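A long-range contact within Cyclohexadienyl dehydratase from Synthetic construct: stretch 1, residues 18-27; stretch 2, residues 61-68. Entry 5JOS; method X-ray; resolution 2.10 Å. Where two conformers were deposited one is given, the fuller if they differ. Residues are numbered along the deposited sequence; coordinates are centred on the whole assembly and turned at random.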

ATOM      1  N   GLU A  18      -7.425 -18.558 -20.346  1.00 57.88           N
ATOM      2  CA  GLU A  18      -8.188 -19.447 -19.508  1.00 59.77           C
ATOM      3  C   GLU A  18      -9.218 -18.598 -18.797  1.00 56.48           C
ATOM      4  O   GLU A  18     -10.367 -18.994 -18.594  1.00 59.87           O
ATOM      5  CB  GLU A  18      -7.279 -20.166 -18.444  1.00 62.56           C
ATOM      6  N   ILE A  19      -8.770 -17.447 -18.304  1.00 58.38           N
ATOM      7  CA  ILE A  19      -9.644 -16.513 -17.545  1.00 53.08           C
ATOM      8  C   ILE A  19     -10.780 -16.069 -18.451  1.00 55.95           C
ATOM      9  O   ILE A  19     -11.976 -16.148 -18.080  1.00 55.90           O
ATOM     10  CB  ILE A  19      -8.865 -15.271 -17.042  1.00 52.09           C
ATOM     11  CG1 ILE A  19      -7.795 -15.687 -16.021  1.00 52.37           C
ATOM     12  CG2 ILE A  19      -9.792 -14.265 -16.361  1.00 50.62           C
ATOM     13  CD1 ILE A  19      -6.632 -14.717 -15.888  1.00 48.74           C
ATOM     14  N   MET A  20     -10.430 -15.616 -19.654  1.00 56.84           N
ATOM     15  CA  MET A  20     -11.510 -15.176 -20.550  1.00 64.38           C
ATOM     16  C   MET A  20     -12.431 -16.307 -20.940  1.00 67.37           C
ATOM     17  O   MET A  20     -13.658 -16.140 -20.898  1.00 62.62           O
ATOM     18  CB  MET A  20     -11.012 -14.395 -21.775  1.00 66.23           C
ATOM     19  CG  MET A  20     -10.999 -12.916 -21.373  1.00 64.25           C
ATOM     20  SD  MET A  20      -9.758 -11.994 -22.213  1.00 64.85           S
ATOM     21  CE  MET A  20      -9.453 -10.783 -20.992  1.00 71.16           C
ATOM     22  N   GLU A  21     -11.874 -17.486 -21.209  1.00 68.01           N
ATOM     23  CA  GLU A  21     -12.723 -18.615 -21.573  1.00 68.85           C
ATOM     24  C   GLU A  21     -13.599 -19.057 -20.407  1.00 70.32           C
ATOM     25  O   GLU A  21     -14.723 -19.412 -20.654  1.00 69.00           O
ATOM     26  CB  GLU A  21     -11.912 -19.771 -22.162  1.00 72.94           C
ATOM     27  CG  GLU A  21     -11.162 -19.330 -23.410  1.00 76.95           C
ATOM     28  CD  GLU A  21     -10.287 -20.414 -23.995  1.00 83.81           C
ATOM     29  OE1 GLU A  21     -10.656 -21.582 -23.809  1.00 98.21           O
ATOM     30  OE2 GLU A  21      -9.275 -20.109 -24.677  1.00 81.15           O
ATOM     31  N   ARG A  22     -13.125 -19.018 -19.160  1.00 65.23           N
ATOM     32  CA  ARG A  22     -13.944 -19.442 -18.021  1.00 67.56           C
ATOM     33  C   ARG A  22     -14.980 -18.381 -17.630  1.00 65.17           C
ATOM     34  O   ARG A  22     -15.973 -18.703 -16.993  1.00 64.20           O
ATOM     35  CB  ARG A  22     -13.039 -19.725 -16.800  1.00 71.92           C
ATOM     36  CG  ARG A  22     -13.772 -20.130 -15.492  1.00 76.55           C
ATOM     37  CD  ARG A  22     -12.840 -20.469 -14.300  1.00 75.96           C
ATOM     38  NE  ARG A  22     -12.004 -19.340 -13.891  1.00 75.11           N
ATOM     39  CZ  ARG A  22     -10.669 -19.212 -14.040  1.00 71.38           C
ATOM     40  NH1 ARG A  22      -9.946 -20.174 -14.585  1.00 72.89           N
ATOM     41  NH2 ARG A  22     -10.049 -18.078 -13.659  1.00 55.45           N
ATOM     42  N   GLY A  23     -14.704 -17.106 -17.924  1.00 61.53           N
ATOM     43  CA  GLY A  23     -15.599 -16.017 -17.575  1.00 57.59           C
ATOM     44  C   GLY A  23     -15.528 -15.533 -16.133  1.00 56.27           C
ATOM     45  O   GLY A  23     -16.398 -14.800 -15.660  1.00 55.11           O
ATOM     46  N   THR A  24     -14.503 -15.912 -15.392  1.00 52.54           N
ATOM     47  CA  THR A  24     -14.353 -15.417 -14.030  0.50 50.11           C
ATOM     48  C   THR A  24     -12.879 -15.153 -13.777  1.00 48.56           C
ATOM     49  O   THR A  24     -12.041 -15.907 -14.260  1.00 51.47           O
ATOM     50  CB  THR A  24     -14.869 -16.459 -13.023  0.50 50.65           C
ATOM     51  OG1 THR A  24     -16.257 -16.704 -13.244  0.50 51.64           O
ATOM     52  CG2 THR A  24     -14.690 -15.990 -11.622  0.50 48.08           C
ATOM     53  N   LEU A  25     -12.585 -14.083 -13.028  1.00 47.16           N
ATOM     54  CA  LEU A  25     -11.257 -13.814 -12.477  1.00 43.57           C
ATOM     55  C   LEU A  25     -11.274 -14.266 -11.056  1.00 41.17           C
ATOM     56  O   LEU A  25     -12.060 -13.780 -10.282  1.00 45.05           O
ATOM     57  CB  LEU A  25     -10.901 -12.375 -12.534  1.00 41.66           C
ATOM     58  CG  LEU A  25      -9.548 -12.014 -11.887  1.00 42.09           C
ATOM     59  CD1 LEU A  25      -8.374 -12.602 -12.666  1.00 44.20           C
ATOM     60  CD2 LEU A  25      -9.415 -10.518 -11.825  1.00 40.41           C
ATOM     61  N   ARG A  26     -10.416 -15.231 -10.722  1.00 40.34           N
ATOM     62  CA  ARG A  26     -10.293 -15.697  -9.374  1.00 40.28           C
ATOM     63  C   ARG A  26      -9.205 -14.879  -8.662  1.00 37.10           C
ATOM     64  O   ARG A  26      -8.058 -14.920  -9.031  1.00 35.36           O
ATOM     65  CB  ARG A  26      -9.933 -17.179  -9.359  1.00 43.37           C
ATOM     66  CG  ARG A  26     -10.904 -18.063 -10.185  1.00 46.90           C
ATOM     67  CD  ARG A  26     -10.445 -19.541 -10.335  1.00 49.77           C
ATOM     68  NE  ARG A  26      -9.098 -19.511 -10.897  1.00 53.81           N
ATOM     69  CZ  ARG A  26      -8.095 -20.383 -10.682  1.00 55.67           C
ATOM     70  NH1 ARG A  26      -8.228 -21.493  -9.931  1.00 58.29           N
ATOM     71  NH2 ARG A  26      -6.925 -20.145 -11.249  1.00 50.72           N
ATOM     72  N   VAL A  27      -9.629 -14.148  -7.643  1.00 35.48           N
ATOM     73  CA  VAL A  27      -8.786 -13.282  -6.883  1.00 35.54           C
ATOM     74  C   VAL A  27      -8.597 -13.814  -5.459  1.00 36.95           C
ATOM     75  O   VAL A  27      -9.511 -13.930  -4.674  1.00 37.79           O
ATOM     76  CB  VAL A  27      -9.427 -11.911  -6.790  1.00 33.74           C
ATOM     77  CG1 VAL A  27      -8.610 -11.052  -5.904  1.00 32.72           C
ATOM     78  CG2 VAL A  27      -9.527 -11.262  -8.161  1.00 34.13           C
ATOM     79  N   GLY A  61     -13.734  -7.952 -18.876  1.00 45.79           N
ATOM     80  CA  GLY A  61     -15.031  -8.393 -19.373  1.00 46.86           C
ATOM     81  C   GLY A  61     -15.397  -9.681 -18.686  1.00 46.52           C
ATOM     82  O   GLY A  61     -16.010 -10.502 -19.335  1.00 47.83           O
ATOM     83  N   VAL A  62     -15.007  -9.910 -17.429  1.00 42.88           N
ATOM     84  CA  VAL A  62     -15.401 -11.153 -16.711  1.00 45.65           C
ATOM     85  C   VAL A  62     -15.951 -10.884 -15.310  1.00 47.97           C
ATOM     86  O   VAL A  62     -15.759  -9.806 -14.772  1.00 46.15           O
ATOM     87  CB  VAL A  62     -14.225 -12.169 -16.575  1.00 47.33           C
ATOM     88  CG1 VAL A  62     -13.655 -12.493 -17.961  1.00 54.40           C
ATOM     89  CG2 VAL A  62     -13.110 -11.661 -15.657  1.00 46.61           C
ATOM     90  N   LYS A  63     -16.543 -11.910 -14.694  1.00 52.36           N
ATOM     91  CA  LYS A  63     -16.945 -11.845 -13.275  1.00 51.78           C
ATOM     92  C   LYS A  63     -15.744 -11.977 -12.327  1.00 49.56           C
ATOM     93  O   LYS A  63     -14.786 -12.653 -12.653  1.00 49.20           O
ATOM     94  CB  LYS A  63     -17.966 -12.974 -13.007  1.00 55.78           C
ATOM     95  N   VAL A  64     -15.800 -11.357 -11.144  1.00 49.12           N
ATOM     96  CA  VAL A  64     -14.798 -11.534 -10.098  1.00 50.73           C
ATOM     97  C   VAL A  64     -15.211 -12.671  -9.158  1.00 50.55           C
ATOM     98  O   VAL A  64     -16.344 -12.802  -8.806  1.00 50.51           O
ATOM     99  CB  VAL A  64     -14.525 -10.202  -9.354  1.00 51.22           C
ATOM    100  CG1 VAL A  64     -15.693  -9.794  -8.493  1.00 56.96           C
ATOM    101  CG2 VAL A  64     -13.312 -10.316  -8.519  1.00 49.83           C
ATOM    102  N   GLU A  65     -14.319 -13.569  -8.824  1.00 45.51           N
ATOM    103  CA  GLU A  65     -14.630 -14.531  -7.764  1.00 47.21           C
ATOM    104  C   GLU A  65     -13.522 -14.424  -6.718  1.00 42.96           C
ATOM    105  O   GLU A  65     -12.346 -14.600  -7.034  1.00 45.22           O
ATOM    106  CB  GLU A  65     -14.630 -15.939  -8.321  1.00 51.83           C
ATOM    107  CG  GLU A  65     -14.824 -17.007  -7.276  1.00 56.15           C
ATOM    108  CD  GLU A  65     -14.579 -18.410  -7.813  1.00 63.92           C
ATOM    109  OE1 GLU A  65     -14.710 -18.681  -9.029  1.00 69.46           O
ATOM    110  OE2 GLU A  65     -14.267 -19.267  -6.984  1.00 74.01           O
ATOM    111  N   PHE A  66     -13.892 -14.078  -5.504  1.00 42.38           N
ATOM    112  CA  PHE A  66     -12.954 -13.974  -4.420  1.00 41.53           C
ATOM    113  C   PHE A  66     -12.636 -15.338  -3.806  1.00 43.82           C
ATOM    114  O   PHE A  66     -13.511 -16.049  -3.397  1.00 45.66           O
ATOM    115  CB  PHE A  66     -13.512 -13.011  -3.393  1.00 42.52           C
ATOM    116  CG  PHE A  66     -13.461 -11.599  -3.865  1.00 39.26           C
ATOM    117  CD1 PHE A  66     -12.241 -10.979  -4.097  1.00 39.58           C
ATOM    118  CD2 PHE A  66     -14.618 -10.921  -4.197  1.00 44.09           C
ATOM    119  CE1 PHE A  66     -12.188  -9.701  -4.616  1.00 38.01           C
ATOM    120  CE2 PHE A  66     -14.575  -9.605  -4.667  1.00 39.44           C
ATOM    121  CZ  PHE A  66     -13.355  -9.011  -4.890  1.00 41.46           C
ATOM    122  N   VAL A  67     -11.371 -15.716  -3.744  1.00 42.96           N
ATOM    123  CA  VAL A  67     -11.019 -17.026  -3.181  1.00 39.58           C
ATOM    124  C   VAL A  67     -10.311 -16.764  -1.858  1.00 40.16           C
ATOM    125  O   VAL A  67      -9.260 -16.155  -1.881  1.00 41.31           O
ATOM    126  CB  VAL A  67     -10.174 -17.771  -4.173  1.00 40.14           C
ATOM    127  CG1 VAL A  67      -9.678 -19.139  -3.604  1.00 44.01           C
ATOM    128  CG2 VAL A  67     -10.981 -18.019  -5.436  1.00 45.91           C
ATOM    129  N   PRO A  68     -10.920 -17.166  -0.699  1.00 42.85           N
ATOM    130  CA  PRO A  68     -10.319 -17.002   0.612  1.00 43.94           C
ATOM    131  C   PRO A  68      -8.912 -17.645   0.613  1.00 47.82           C
ATOM    132  O   PRO A  68      -8.738 -18.722   0.075  1.00 47.87           O
ATOM    133  CB  PRO A  68     -11.236 -17.768   1.556  1.00 47.91           C
ATOM    134  CG  PRO A  68     -12.531 -18.012   0.809  1.00 51.22           C
ATOM    135  CD  PRO A  68     -12.257 -17.797  -0.651  1.00 46.68           C
TER

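Two parallel strands can be joined by backbone hydrogen bonds alone, but a helix that leads into one of them offers a second site of attachment. This contact in cyclohexadienyl dehydratase shows both, and the three largest shares of the covered surface belong to Val62, Val27 and Glu65.

The ladder has the alternation typical of parallel strands, in which a residue of one strand bonds to the residues before and after its partner. Lys63 N donates to Gly23 O at 3.1 Å, and Lys63 O accepts from Leu25 N at 2.7 Å. Leu25 O then receives Glu65 N at 2.7 Å, Glu65 O receives Val27 N at 2.8 Å, and Val27 O receives Val67 N at 2.7 Å. Between these rungs the carbonyls also meet alpha carbons, as where Thr24 CA lies 3.1 Å from Lys63 O. The backbone thus sets the register, pairing Thr24 with Lys63 and Val27 with Phe66.

Val62 stands just before its strand and points toward the other stretch, at the place where helix gives way to strand. Its CG1 approaches Met20 CG at 4.3 Å, while its CG2 lies 3.9 Å from Leu25 CB and 4.3 Å from Ile19 CG2. A compact, branched side chain suits this corner, since its two methyls reach both the helix and the strand that follows. Gly23 makes the turn between them with a positive phi of 80°, a conformation that favours glycine, and its carbonyl O sits 3.5 Å from Val62 CB.

At the far end, Val27 does the corresponding work within the sheet. It is buried and shares a face with Leu25, Val64 and Phe66. Val27 CG2 packs 3.9 Å from Val64 CG2, and Val27 CB approaches Phe66 CD1 at 4.0 Å, the aromatic ring meeting it obliquely. Beta-branched valines are well suited to extended backbone, and here they pack side by side without polar groups to satisfy.

The other face, with Thr24, Arg26, Lys63 and Glu65, is more polar. Glu65 is exposed, yet its aliphatic portion covers its neighbours: Glu65 CB lies 3.3 Å from Thr24 CG2. Glu65 OE1 lies 3.7 Å from Thr24 CG2 and 4.0 Å from Arg26 CG. Arg26 leads its guanidinium away to hydrogen bonds elsewhere in the structure, leaving its CB 4.1 Å from Val67 CG2. Altogether 563 Å² is buried, by the paired backbones, by Val62 and by both faces of the sheet.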